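Local structure of positive phenol-degradative gene regulator (Ralstonia sp. E2, 5FS0) at residues 14-19 with 98-103; 172-177 with 185-190; 108-113 with 128-133; 70-75 with 157-162. The protein probably acts as a phenol-responsive, sigma54-dependent transcription activator that binds ATP and DNA, and is represented here by its amino-terminal, zinc-containing sensor domain with 2,4-dichlorophenol bound. All coordinates share one frame; numbering follows the deposited sequence.

Contact 4 is a buried helix pair and contact 1 the buried packing of the N-terminal turn on helix 97-104, while contacts 2 and 3 are partly buried antiparallel strand pairings; all four touch 2,4-dichlorophenol. Contacts 2 and 3 share one sheet. In contact 3 the inner face is aromatic and aliphatic and the other partly charged; in contact 2 the inner face also carries the zinc ligand Glu174. Contact 4, about 5 Å from the chain centre (centre to centre), relies on glycines and aromatic faces, whereas contact 1, about 13 Å out, is leucine-cysteine packing. His102 and Trp130 hydrogen-bond the phenol oxygen, with imprecise geometry; contacts 1, 3 and 4 also touch the second subunit.

Contact 1 (14-19 with 98-103); sequences DGLSNL and GPCLHT. With 5JC (2,4-dichlorophenol), chain C.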
# COMPACT_ATOMS: atom_id res chain seq x y z
N ASP A 14 -0.83 -19.15 17.78
CA ASP A 14 -1.14 -17.95 17.03
C ASP A 14 -1.85 -16.89 17.86
O ASP A 14 -2.80 -17.16 18.65
CB ASP A 14 -1.96 -18.29 15.81
CG ASP A 14 -3.38 -18.66 16.15
OD1 ASP A 14 -4.14 -17.78 16.58
OD2 ASP A 14 -3.75 -19.84 15.94
N GLY A 15 -1.34 -15.68 17.69
CA GLY A 15 -1.91 -14.46 18.22
C GLY A 15 -2.75 -13.71 17.21
O GLY A 15 -3.13 -12.56 17.43
N LEU A 16 -3.06 -14.38 16.10
CA LEU A 16 -3.87 -13.78 15.05
C LEU A 16 -5.23 -13.35 15.57
O LEU A 16 -5.80 -12.36 15.11
CB LEU A 16 -4.04 -14.75 13.88
CG LEU A 16 -2.75 -15.19 13.17
CD1 LEU A 16 -3.08 -16.06 11.96
CD2 LEU A 16 -1.93 -13.98 12.76
N SER A 17 -5.75 -14.09 16.54
CA SER A 17 -7.05 -13.79 17.13
C SER A 17 -6.96 -12.53 17.99
O SER A 17 -7.74 -11.60 17.80
CB SER A 17 -7.56 -14.97 17.96
OG SER A 17 -8.09 -15.99 17.13
N ASN A 18 -6.02 -12.51 18.92
CA ASN A 18 -5.86 -11.37 19.82
C ASN A 18 -5.55 -10.08 19.07
O ASN A 18 -5.93 -9.00 19.51
CB ASN A 18 -4.75 -11.64 20.83
CG ASN A 18 -4.90 -12.99 21.47
OD1 ASN A 18 -4.68 -14.02 20.83
ND2 ASN A 18 -5.29 -13.01 22.75
N LEU A 19 -4.88 -10.22 17.94
CA LEU A 19 -4.47 -9.05 17.15
C LEU A 19 -5.52 -8.62 16.13
O LEU A 19 -5.46 -7.50 15.63
CB LEU A 19 -3.13 -9.34 16.46
CG LEU A 19 -1.92 -9.13 17.38
CD1 LEU A 19 -0.67 -9.78 16.81
CD2 LEU A 19 -1.68 -7.64 17.61
N GLY A 98 4.86 -9.70 15.58
CA GLY A 98 5.40 -9.29 14.29
C GLY A 98 5.00 -10.20 13.12
O GLY A 98 4.36 -9.74 12.19
N PRO A 99 5.41 -11.48 13.16
CA PRO A 99 5.00 -12.42 12.12
C PRO A 99 3.48 -12.51 11.96
O PRO A 99 2.98 -12.57 10.83
CB PRO A 99 5.59 -13.75 12.60
CG PRO A 99 6.85 -13.34 13.31
CD PRO A 99 6.48 -12.04 14.02
N CYS A 100 2.75 -12.47 13.07
CA CYS A 100 1.30 -12.44 13.03
C CYS A 100 0.77 -11.22 12.26
O CYS A 100 -0.08 -11.36 11.37
CB CYS A 100 0.74 -12.46 14.45
SG CYS A 100 0.88 -14.08 15.29
N LEU A 101 1.28 -10.04 12.60
CA LEU A 101 0.86 -8.81 11.95
C LEU A 101 1.17 -8.86 10.45
O LEU A 101 0.39 -8.37 9.63
CB LEU A 101 1.55 -7.60 12.59
CG LEU A 101 0.89 -7.03 13.84
CD1 LEU A 101 1.81 -6.04 14.53
CD2 LEU A 101 -0.45 -6.39 13.50
N HIS A 102 2.31 -9.45 10.11
CA HIS A 102 2.71 -9.57 8.71
C HIS A 102 1.69 -10.36 7.91
O HIS A 102 1.33 -9.98 6.79
CB HIS A 102 4.09 -10.24 8.61
CG HIS A 102 5.10 -9.42 7.86
ND1 HIS A 102 6.40 -9.83 7.69
CD2 HIS A 102 4.99 -8.23 7.23
CE1 HIS A 102 7.06 -8.92 6.99
NE2 HIS A 102 6.23 -7.94 6.70
N THR A 103 1.22 -11.47 8.48
CA THR A 103 0.23 -12.31 7.81
C THR A 103 -1.09 -11.57 7.64
O THR A 103 -1.63 -11.48 6.54
CB THR A 103 -0.02 -13.61 8.60
OG1 THR A 103 1.23 -14.17 9.01
CG2 THR A 103 -0.77 -14.61 7.74
CL1 5JC C . 10.19 -13.03 9.48
CAI 5JC C . 9.46 -11.74 10.38
CAF 5JC C . 9.98 -11.45 11.76
CAH 5JC C . 9.43 -10.46 12.46
CL2 5JC C . 10.03 -10.14 14.06
CAE 5JC C . 8.30 -9.62 11.88
CAD 5JC C . 7.85 -9.89 10.63
CAG 5JC C . 8.46 -11.01 9.84
OAA 5JC C . 8.00 -11.31 8.55
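Cys100 is overlapped by two leucines of segment 14-19, which close on its CB from different points of the short helix 16-20. Leu16 brings its CD2 branch to 3.5 Å from Cys100 CB and equally near the carbonyl oxygen of that residue. Leu19 CD1 lies 3.8 Å from Cys100 CB and also meets Leu101 CG, at 4.3 Å. Cys100 turns its sulfur toward the chain just ahead of the short helix: with SG beside its own backbone N (chi1 -73°), the thiol meets the amide of Gly15 in a weak hydrogen bond, N to SG 3.6 Å. Apart from this weak bond the contact is apolar. One turn on, Thr103 OG1 donates to Pro99 O at 3.0 Å, and Thr103 N reaches the same oxygen from the opposite face of its carbonyl plane, which ties this polar side chain to its own helix. His102 faces the bound dichlorophenol instead, its ring edge toward the phenol oxygen, and stacks with Tyr157. Helix 97-104 thus lies between the N-terminal segment and the ligand pocket, with Pro99 and His102 resting on Val110 of strand 109-118 and Leu16 touching Met27 of the second subunit.

Contact 2 (172-177 with 185-190); sequences YRELEC and CRILGK. With ZN (zinc ion), chain D; 5JC (2,4-dichlorophenol), chain C.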
# COMPACT_ATOMS: atom_id res chain seq x y z
N TYR A 172 18.03 -7.82 9.46
CA TYR A 172 17.65 -9.09 8.87
C TYR A 172 18.22 -9.21 7.47
O TYR A 172 18.42 -8.20 6.79
CB TYR A 172 16.14 -9.24 8.79
CG TYR A 172 15.43 -9.64 10.06
CD1 TYR A 172 15.21 -8.72 11.08
CD2 TYR A 172 14.91 -10.92 10.22
CE1 TYR A 172 14.53 -9.07 12.22
CE2 TYR A 172 14.22 -11.27 11.36
CZ TYR A 172 14.04 -10.34 12.36
OH TYR A 172 13.35 -10.67 13.51
N ARG A 173 18.46 -10.44 7.05
CA ARG A 173 18.80 -10.70 5.66
C ARG A 173 18.14 -11.99 5.18
O ARG A 173 17.91 -12.92 5.96
CB ARG A 173 20.32 -10.75 5.49
CG ARG A 173 20.94 -9.34 5.56
CD ARG A 173 22.43 -9.31 5.29
NE ARG A 173 22.75 -9.56 3.88
CZ ARG A 173 23.99 -9.70 3.42
NH1 ARG A 173 25.02 -9.61 4.26
NH2 ARG A 173 24.20 -9.92 2.13
N GLU A 174 17.80 -12.03 3.91
CA GLU A 174 17.21 -13.22 3.32
C GLU A 174 18.33 -14.17 2.94
O GLU A 174 19.20 -13.81 2.15
CB GLU A 174 16.37 -12.90 2.07
CG GLU A 174 15.13 -12.06 2.31
CD GLU A 174 14.24 -12.00 1.08
OE1 GLU A 174 13.43 -12.92 0.87
OE2 GLU A 174 14.34 -11.01 0.32
N LEU A 175 18.32 -15.37 3.51
CA LEU A 175 19.29 -16.40 3.14
C LEU A 175 18.83 -17.17 1.89
O LEU A 175 19.64 -17.79 1.19
CB LEU A 175 19.52 -17.36 4.31
CG LEU A 175 19.94 -16.70 5.63
CD1 LEU A 175 20.14 -17.75 6.73
CD2 LEU A 175 21.20 -15.85 5.45
N GLU A 176 17.53 -17.10 1.62
CA GLU A 176 16.91 -17.74 0.46
C GLU A 176 15.63 -17.01 0.09
O GLU A 176 14.91 -16.54 0.98
CB GLU A 176 16.63 -19.22 0.73
CG GLU A 176 17.88 -20.09 0.71
CD GLU A 176 17.68 -21.44 1.38
OE1 GLU A 176 16.56 -21.71 1.88
OE2 GLU A 176 18.66 -22.22 1.40
N CYS A 177 15.33 -16.92 -1.20
CA CYS A 177 14.24 -16.08 -1.70
C CYS A 177 13.59 -16.68 -2.95
O CYS A 177 14.29 -17.06 -3.89
CB CYS A 177 14.78 -14.68 -1.99
SG CYS A 177 13.57 -13.42 -2.51
N CYS A 185 11.12 -18.19 0.96
CA CYS A 185 12.12 -17.31 1.54
C CYS A 185 12.57 -17.88 2.87
O CYS A 185 11.82 -18.57 3.56
CB CYS A 185 11.57 -15.89 1.69
SG CYS A 185 11.06 -15.12 0.12
N ARG A 186 13.82 -17.61 3.20
CA ARG A 186 14.39 -18.00 4.47
C ARG A 186 15.14 -16.78 4.97
O ARG A 186 15.94 -16.21 4.23
CB ARG A 186 15.31 -19.21 4.29
CG ARG A 186 15.64 -19.96 5.56
CD ARG A 186 16.99 -20.66 5.46
NE ARG A 186 17.44 -21.08 6.78
CZ ARG A 186 18.70 -21.38 7.09
NH1 ARG A 186 19.65 -21.30 6.16
NH2 ARG A 186 19.00 -21.74 8.33
N ILE A 187 14.89 -16.35 6.20
CA ILE A 187 15.52 -15.12 6.68
C ILE A 187 16.17 -15.27 8.05
O ILE A 187 15.74 -16.08 8.87
CB ILE A 187 14.50 -13.94 6.76
CG1 ILE A 187 13.83 -13.91 8.13
CG2 ILE A 187 13.47 -14.00 5.58
CD1 ILE A 187 13.00 -12.66 8.38
N LEU A 188 17.21 -14.48 8.27
CA LEU A 188 17.94 -14.48 9.53
C LEU A 188 18.04 -13.06 10.09
O LEU A 188 18.42 -12.12 9.38
CB LEU A 188 19.34 -15.07 9.35
CG LEU A 188 20.27 -14.89 10.57
CD1 LEU A 188 19.82 -15.76 11.74
CD2 LEU A 188 21.74 -15.16 10.21
N GLY A 189 17.71 -12.91 11.37
CA GLY A 189 17.83 -11.62 12.04
C GLY A 189 18.68 -11.72 13.29
O GLY A 189 18.52 -12.65 14.10
N LYS A 190 19.59 -10.77 13.45
CA LYS A 190 20.43 -10.71 14.63
C LYS A 190 21.01 -9.32 14.77
O LYS A 190 20.93 -8.51 13.83
CB LYS A 190 21.53 -11.77 14.58
CG LYS A 190 22.56 -11.56 13.50
CD LYS A 190 23.42 -12.81 13.32
CE LYS A 190 24.45 -12.64 12.22
NZ LYS A 190 25.11 -13.93 11.89
ZN ZN D . 12.03 -13.27 -0.63
CL1 5JC C . 10.19 -13.03 9.48
CAI 5JC C . 9.46 -11.74 10.38
CAF 5JC C . 9.98 -11.45 11.76
CAH 5JC C . 9.43 -10.46 12.46
CL2 5JC C . 10.03 -10.14 14.06
CAE 5JC C . 8.30 -9.62 11.88
CAD 5JC C . 7.85 -9.89 10.63
CAG 5JC C . 8.46 -11.01 9.84
OAA 5JC C . 8.00 -11.31 8.55
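Tyr172 and Gly189 face each other at a non-hydrogen-bonded position, and the tyrosine ring lies flat across the glycine: Gly189 CA sits 3.6 Å from the ring centroid, 15° off the normal, a CH-pi contact. The ring is laid over its neighbour by a chi1 of -79°, which puts CG beside the backbone N. Its OH hydrogen-bonds Tyr124 of strand 123-131 and Thr162 of helix 152-166, and comes 3.4 Å from the CL2 atom of the dichlorophenol. On the same face, Ile187 lies between Tyr172 and Glu174 and directs CD1 at the ligand, while its CG2 meets Glu174 CG at 4.1 Å. Glu174 runs extended beyond CG to place OE1 on the zinc at 2.1 Å. Cys185 SG binds the metal at 2.2 Å and Cys177 SG at 2.4 Å; Cys151 completes the site. On the other side, Leu175 CD1 lies over one face of the Arg186 guanidinium, 3.6 Å from NH1, and also touches Leu188 CB. Between the two strands, Leu175 and Glu176 both face Arg186, a classic beta bulge in which Arg186 O accepts from the N of each, the bond from Leu175 N being the shorter. The bulge shifts the register by one residue just before Cys177. Strand 185-191 is flanked by strands 123-131 and 170-176, with backbone bonds linking Cys185 to Trp130 and Ile187 to Phe128, while Tyr172 and Glu174 pack on Ile155 of helix 152-166.

Contact 3 (108-113 with 128-133); sequences VRVTPL and FLWEDS. With 5JC (2,4-dichlorophenol), chain C.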
# COMPACT_ATOMS: atom_id res chain seq x y z
N VAL A 108 2.82 -11.68 3.62
CA VAL A 108 3.48 -12.97 3.52
C VAL A 108 2.95 -13.88 4.62
O VAL A 108 2.34 -13.40 5.58
CB VAL A 108 5.03 -12.82 3.61
CG1 VAL A 108 5.43 -12.08 4.88
CG2 VAL A 108 5.73 -14.19 3.55
N ARG A 109 3.15 -15.19 4.45
CA ARG A 109 2.87 -16.15 5.52
C ARG A 109 4.17 -16.40 6.28
O ARG A 109 5.14 -16.94 5.73
CB ARG A 109 2.33 -17.47 4.96
CG ARG A 109 1.83 -18.45 6.03
CD ARG A 109 1.63 -19.84 5.43
NE ARG A 109 1.25 -19.75 4.01
CZ ARG A 109 1.12 -20.77 3.18
NH1 ARG A 109 1.33 -22.02 3.59
NH2 ARG A 109 0.78 -20.54 1.91
N VAL A 110 4.20 -15.99 7.54
CA VAL A 110 5.44 -16.08 8.29
C VAL A 110 5.45 -17.31 9.16
O VAL A 110 4.48 -17.62 9.84
CB VAL A 110 5.67 -14.86 9.17
CG1 VAL A 110 7.11 -14.88 9.69
CG2 VAL A 110 5.40 -13.57 8.40
N THR A 111 6.58 -18.02 9.14
CA THR A 111 6.74 -19.18 10.00
C THR A 111 8.05 -19.15 10.78
O THR A 111 9.12 -19.38 10.21
CB THR A 111 6.67 -20.47 9.17
OG1 THR A 111 5.33 -20.60 8.68
CG2 THR A 111 7.03 -21.68 10.03
N PRO A 112 7.97 -18.83 12.08
CA PRO A 112 9.14 -18.84 12.97
C PRO A 112 9.76 -20.23 13.07
O PRO A 112 9.09 -21.18 13.48
CB PRO A 112 8.57 -18.40 14.33
CG PRO A 112 7.31 -17.67 14.00
CD PRO A 112 6.75 -18.39 12.79
N LEU A 113 11.01 -20.36 12.66
CA LEU A 113 11.70 -21.64 12.76
C LEU A 113 12.28 -21.77 14.17
O LEU A 113 11.85 -22.63 14.95
CB LEU A 113 12.80 -21.75 11.70
CG LEU A 113 12.33 -21.83 10.24
CD1 LEU A 113 13.50 -21.67 9.28
CD2 LEU A 113 11.61 -23.14 9.99
N PHE A 128 13.36 -17.50 10.19
CA PHE A 128 11.96 -17.60 9.80
C PHE A 128 11.81 -18.15 8.39
O PHE A 128 12.70 -17.97 7.56
CB PHE A 128 11.28 -16.22 9.90
CG PHE A 128 11.35 -15.60 11.28
CD1 PHE A 128 12.47 -14.89 11.68
CD2 PHE A 128 10.29 -15.73 12.16
CE1 PHE A 128 12.54 -14.34 12.94
CE2 PHE A 128 10.36 -15.18 13.43
CZ PHE A 128 11.48 -14.48 13.81
N LEU A 129 10.70 -18.83 8.11
CA LEU A 129 10.33 -19.13 6.73
C LEU A 129 9.26 -18.13 6.24
O LEU A 129 8.30 -17.83 6.97
CB LEU A 129 9.80 -20.56 6.59
CG LEU A 129 10.78 -21.73 6.73
CD1 LEU A 129 10.21 -22.96 6.04
CD2 LEU A 129 12.18 -21.41 6.21
N TRP A 130 9.44 -17.63 5.03
CA TRP A 130 8.51 -16.67 4.45
C TRP A 130 7.72 -17.30 3.30
O TRP A 130 8.02 -17.06 2.13
CB TRP A 130 9.24 -15.42 3.96
CG TRP A 130 9.35 -14.35 5.00
CD1 TRP A 130 8.75 -14.33 6.23
CD2 TRP A 130 10.09 -13.13 4.90
NE1 TRP A 130 9.07 -13.18 6.90
CE2 TRP A 130 9.90 -12.42 6.10
CE3 TRP A 130 10.90 -12.56 3.91
CZ2 TRP A 130 10.49 -11.18 6.35
CZ3 TRP A 130 11.49 -11.33 4.15
CH2 TRP A 130 11.28 -10.65 5.36
N GLU A 131 6.72 -18.10 3.64
CA GLU A 131 5.89 -18.76 2.64
C GLU A 131 4.89 -17.79 2.02
O GLU A 131 4.26 -17.00 2.73
CB GLU A 131 5.16 -19.95 3.25
CG GLU A 131 5.96 -21.24 3.26
CD GLU A 131 5.25 -22.36 3.99
OE1 GLU A 131 4.29 -22.92 3.43
OE2 GLU A 131 5.66 -22.69 5.12
N ASP A 132 4.74 -17.85 0.70
CA ASP A 132 3.82 -16.98 -0.01
C ASP A 132 3.98 -15.46 0.04
O ASP A 132 3.06 -14.75 0.44
CB ASP A 132 2.38 -17.30 0.38
CG ASP A 132 1.90 -18.63 -0.18
OD1 ASP A 132 2.57 -19.17 -1.08
OD2 ASP A 132 0.86 -19.13 0.30
N SER A 133 5.15 -14.98 -0.37
CA SER A 133 5.43 -13.55 -0.37
C SER A 133 5.06 -12.74 -1.60
O SER A 133 5.51 -13.03 -2.71
CB SER A 133 6.93 -13.44 -0.09
OG SER A 133 7.29 -14.13 1.09
CL1 5JC C . 10.19 -13.03 9.48
CAI 5JC C . 9.46 -11.74 10.38
CAF 5JC C . 9.98 -11.45 11.76
CAH 5JC C . 9.43 -10.46 12.46
CL2 5JC C . 10.03 -10.14 14.06
CAE 5JC C . 8.30 -9.62 11.88
CAD 5JC C . 7.85 -9.89 10.63
CAG 5JC C . 8.46 -11.01 9.84
OAA 5JC C . 8.00 -11.31 8.55
O HOH W 1 5.74 -19.82 6.38
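The Phe128 ring receives the dichlorophenol over the centre of one face, its CAF atom 3.9 Å above the plane, while Pro112 lies across the ring obliquely, Pro112 CB 3.8 Å from Phe128 CE2. Trp130 has Val108 CG1 over one face of its indole, offset toward the rim. Val110 CG1 sits at the indole edge, in its plane; chi1 of -168° sets this branch anti to the backbone N and CG2 beside that N, and Val110 CG2 comes 3.4 Å from the phenol oxygen OAA. Trp130 NE1 donates a hydrogen bond to OAA, although the place of NE1 in the model is less sure. The third flat group, the Arg109 guanidinium, belongs to the other face of the hairpin. Glu131 CB lies over one of its faces, and Glu131 OE1 forms a salt bridge with Arg109 NH1 at 3.1 Å, well out of the guanidinium plane and so held by charge alone; an added link to Asp132 is doubtful in detail. A water bridges Thr111 OG1, Arg109 O and Glu131 OE2. Farther along this face Leu113 CD1 packs on Leu129 CD2. Thr111 and Leu129 exchange paired backbone bonds. The hairpin closes one side of the four-stranded sheet, with strand 109-118 outermost in the chain and 123-131 beside 185-191; Pro99 of helix 97-104 packs on Phe128, and Arg38 of the second subunit bonds Asp132 O.

Contact 4 (70-75 with 157-162); sequences MGFHSG and YATGYT. With 5JC (2,4-dichlorophenol), chain C.
Gly75 and Tyr157 form the centre of the crossing. Gly75 CA lies over one face of the tyrosine ring, 3.8 Å from its centroid and 21° off the normal, a CH-pi contact, and Ser74 CB stands at the ring edge, 3.9 Å from Tyr157 CD2. Across the ring, CE1 of Tyr157 approaches the dichlorophenol atom CAD at 3.4 Å, so one side chain touches both the opposing helix and the ligand. Its hydroxyl bonds Asp78, which probably helps fix the ring. Phe72 makes the counterpart at the other side: with CG anti to the backbone N (chi1 -168°), the ring swings back over segment 157-162, and Gly160 CA sits over its face 3.7 Å from the centroid, while Thr159 CG2 meets the ring edge. The backbones approach closely as well, with Gly71 O 3.1 Å from Tyr157 CA and Gly75 O 3.3 Å from Tyr161 CA, both CA-H...O contacts. No conventional hydrogen bond joins the two segments. Ser74 OG instead bonds His43 of the second subunit, which places helix 44-84 at the subunit interface. The axes of the two segments approach to 6.5 Å and cross at -36°, a close, glycine-mediated helix-helix packing with CA-H...O contacts; it backs helix 152-166, whose Tyr157, Ala158 and Thr162 line the dichlorophenol site.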
# COMPACT_ATOMS: atom_id res chain seq x y z
N MET A 70 10.40 1.91 3.70
CA MET A 70 8.94 1.90 3.81
C MET A 70 8.57 0.73 4.73
O MET A 70 7.80 0.90 5.68
CB MET A 70 8.28 1.77 2.44
CG MET A 70 6.79 2.03 2.43
SD MET A 70 6.06 2.05 0.76
CE MET A 70 6.21 0.34 0.25
N GLY A 71 9.19 -0.42 4.47
CA GLY A 71 9.03 -1.61 5.29
C GLY A 71 9.37 -1.37 6.75
O GLY A 71 8.64 -1.80 7.65
N PHE A 72 10.49 -0.70 6.97
CA PHE A 72 10.98 -0.34 8.30
C PHE A 72 9.94 0.49 9.06
O PHE A 72 9.57 0.16 10.20
CB PHE A 72 12.30 0.43 8.18
CG PHE A 72 13.04 0.60 9.48
CD1 PHE A 72 12.77 1.68 10.32
CD2 PHE A 72 14.01 -0.32 9.87
CE1 PHE A 72 13.45 1.83 11.52
CE2 PHE A 72 14.70 -0.18 11.07
CZ PHE A 72 14.43 0.90 11.89
N HIS A 73 9.47 1.57 8.45
CA HIS A 73 8.43 2.38 9.07
C HIS A 73 7.21 1.55 9.48
O HIS A 73 6.64 1.76 10.55
CB HIS A 73 8.01 3.52 8.14
CG HIS A 73 9.11 4.49 7.85
ND1 HIS A 73 9.40 4.93 6.57
CD2 HIS A 73 9.99 5.10 8.67
CE1 HIS A 73 10.41 5.78 6.62
NE2 HIS A 73 10.80 5.89 7.88
N SER A 74 6.80 0.61 8.63
CA SER A 74 5.64 -0.22 8.93
C SER A 74 5.87 -1.11 10.16
O SER A 74 4.99 -1.26 11.00
CB SER A 74 5.27 -1.10 7.72
OG SER A 74 4.55 -0.36 6.76
N GLY A 75 7.05 -1.72 10.21
CA GLY A 75 7.39 -2.63 11.29
C GLY A 75 7.47 -1.92 12.63
O GLY A 75 7.05 -2.45 13.67
N TYR A 157 10.55 -4.56 7.24
CA TYR A 157 9.54 -4.70 8.30
C TYR A 157 10.11 -5.51 9.46
O TYR A 157 10.02 -5.09 10.62
CB TYR A 157 8.26 -5.34 7.74
CG TYR A 157 7.16 -5.60 8.77
CD1 TYR A 157 7.25 -6.66 9.67
CD2 TYR A 157 6.01 -4.80 8.82
CE1 TYR A 157 6.27 -6.90 10.60
CE2 TYR A 157 5.01 -5.04 9.75
CZ TYR A 157 5.15 -6.09 10.64
OH TYR A 157 4.17 -6.36 11.57
N ALA A 158 10.70 -6.66 9.16
CA ALA A 158 11.33 -7.51 10.17
C ALA A 158 12.40 -6.75 10.99
O ALA A 158 12.47 -6.85 12.23
CB ALA A 158 11.94 -8.76 9.50
N THR A 159 13.24 -6.00 10.28
CA THR A 159 14.26 -5.15 10.90
C THR A 159 13.66 -4.05 11.77
O THR A 159 14.09 -3.83 12.92
CB THR A 159 15.13 -4.49 9.84
OG1 THR A 159 15.71 -5.50 9.01
CG2 THR A 159 16.21 -3.65 10.47
N GLY A 160 12.66 -3.36 11.22
CA GLY A 160 12.00 -2.28 11.92
C GLY A 160 11.27 -2.76 13.16
O GLY A 160 11.40 -2.18 14.23
N TYR A 161 10.49 -3.83 13.00
CA TYR A 161 9.68 -4.36 14.08
C TYR A 161 10.56 -4.86 15.23
O TYR A 161 10.31 -4.55 16.40
CB TYR A 161 8.77 -5.50 13.57
CG TYR A 161 7.92 -6.10 14.68
CD1 TYR A 161 8.44 -7.06 15.54
CD2 TYR A 161 6.62 -5.67 14.88
CE1 TYR A 161 7.68 -7.60 16.56
CE2 TYR A 161 5.86 -6.20 15.90
CZ TYR A 161 6.40 -7.16 16.74
OH TYR A 161 5.64 -7.69 17.76
N THR A 162 11.57 -5.64 14.90
CA THR A 162 12.41 -6.28 15.91
C THR A 162 13.28 -5.26 16.60
O THR A 162 13.44 -5.31 17.82
CB THR A 162 13.26 -7.40 15.29
OG1 THR A 162 12.43 -8.21 14.44
CG2 THR A 162 13.88 -8.28 16.36
CL1 5JC C . 10.19 -13.03 9.48
CAI 5JC C . 9.46 -11.74 10.38
CAF 5JC C . 9.98 -11.45 11.76
CAH 5JC C . 9.43 -10.46 12.46
CL2 5JC C . 10.03 -10.14 14.06
CAE 5JC C . 8.30 -9.62 11.88
CAD 5JC C . 7.85 -9.89 10.63
CAG 5JC C . 8.46 -11.01 9.84
OAA 5JC C . 8.00 -11.31 8.55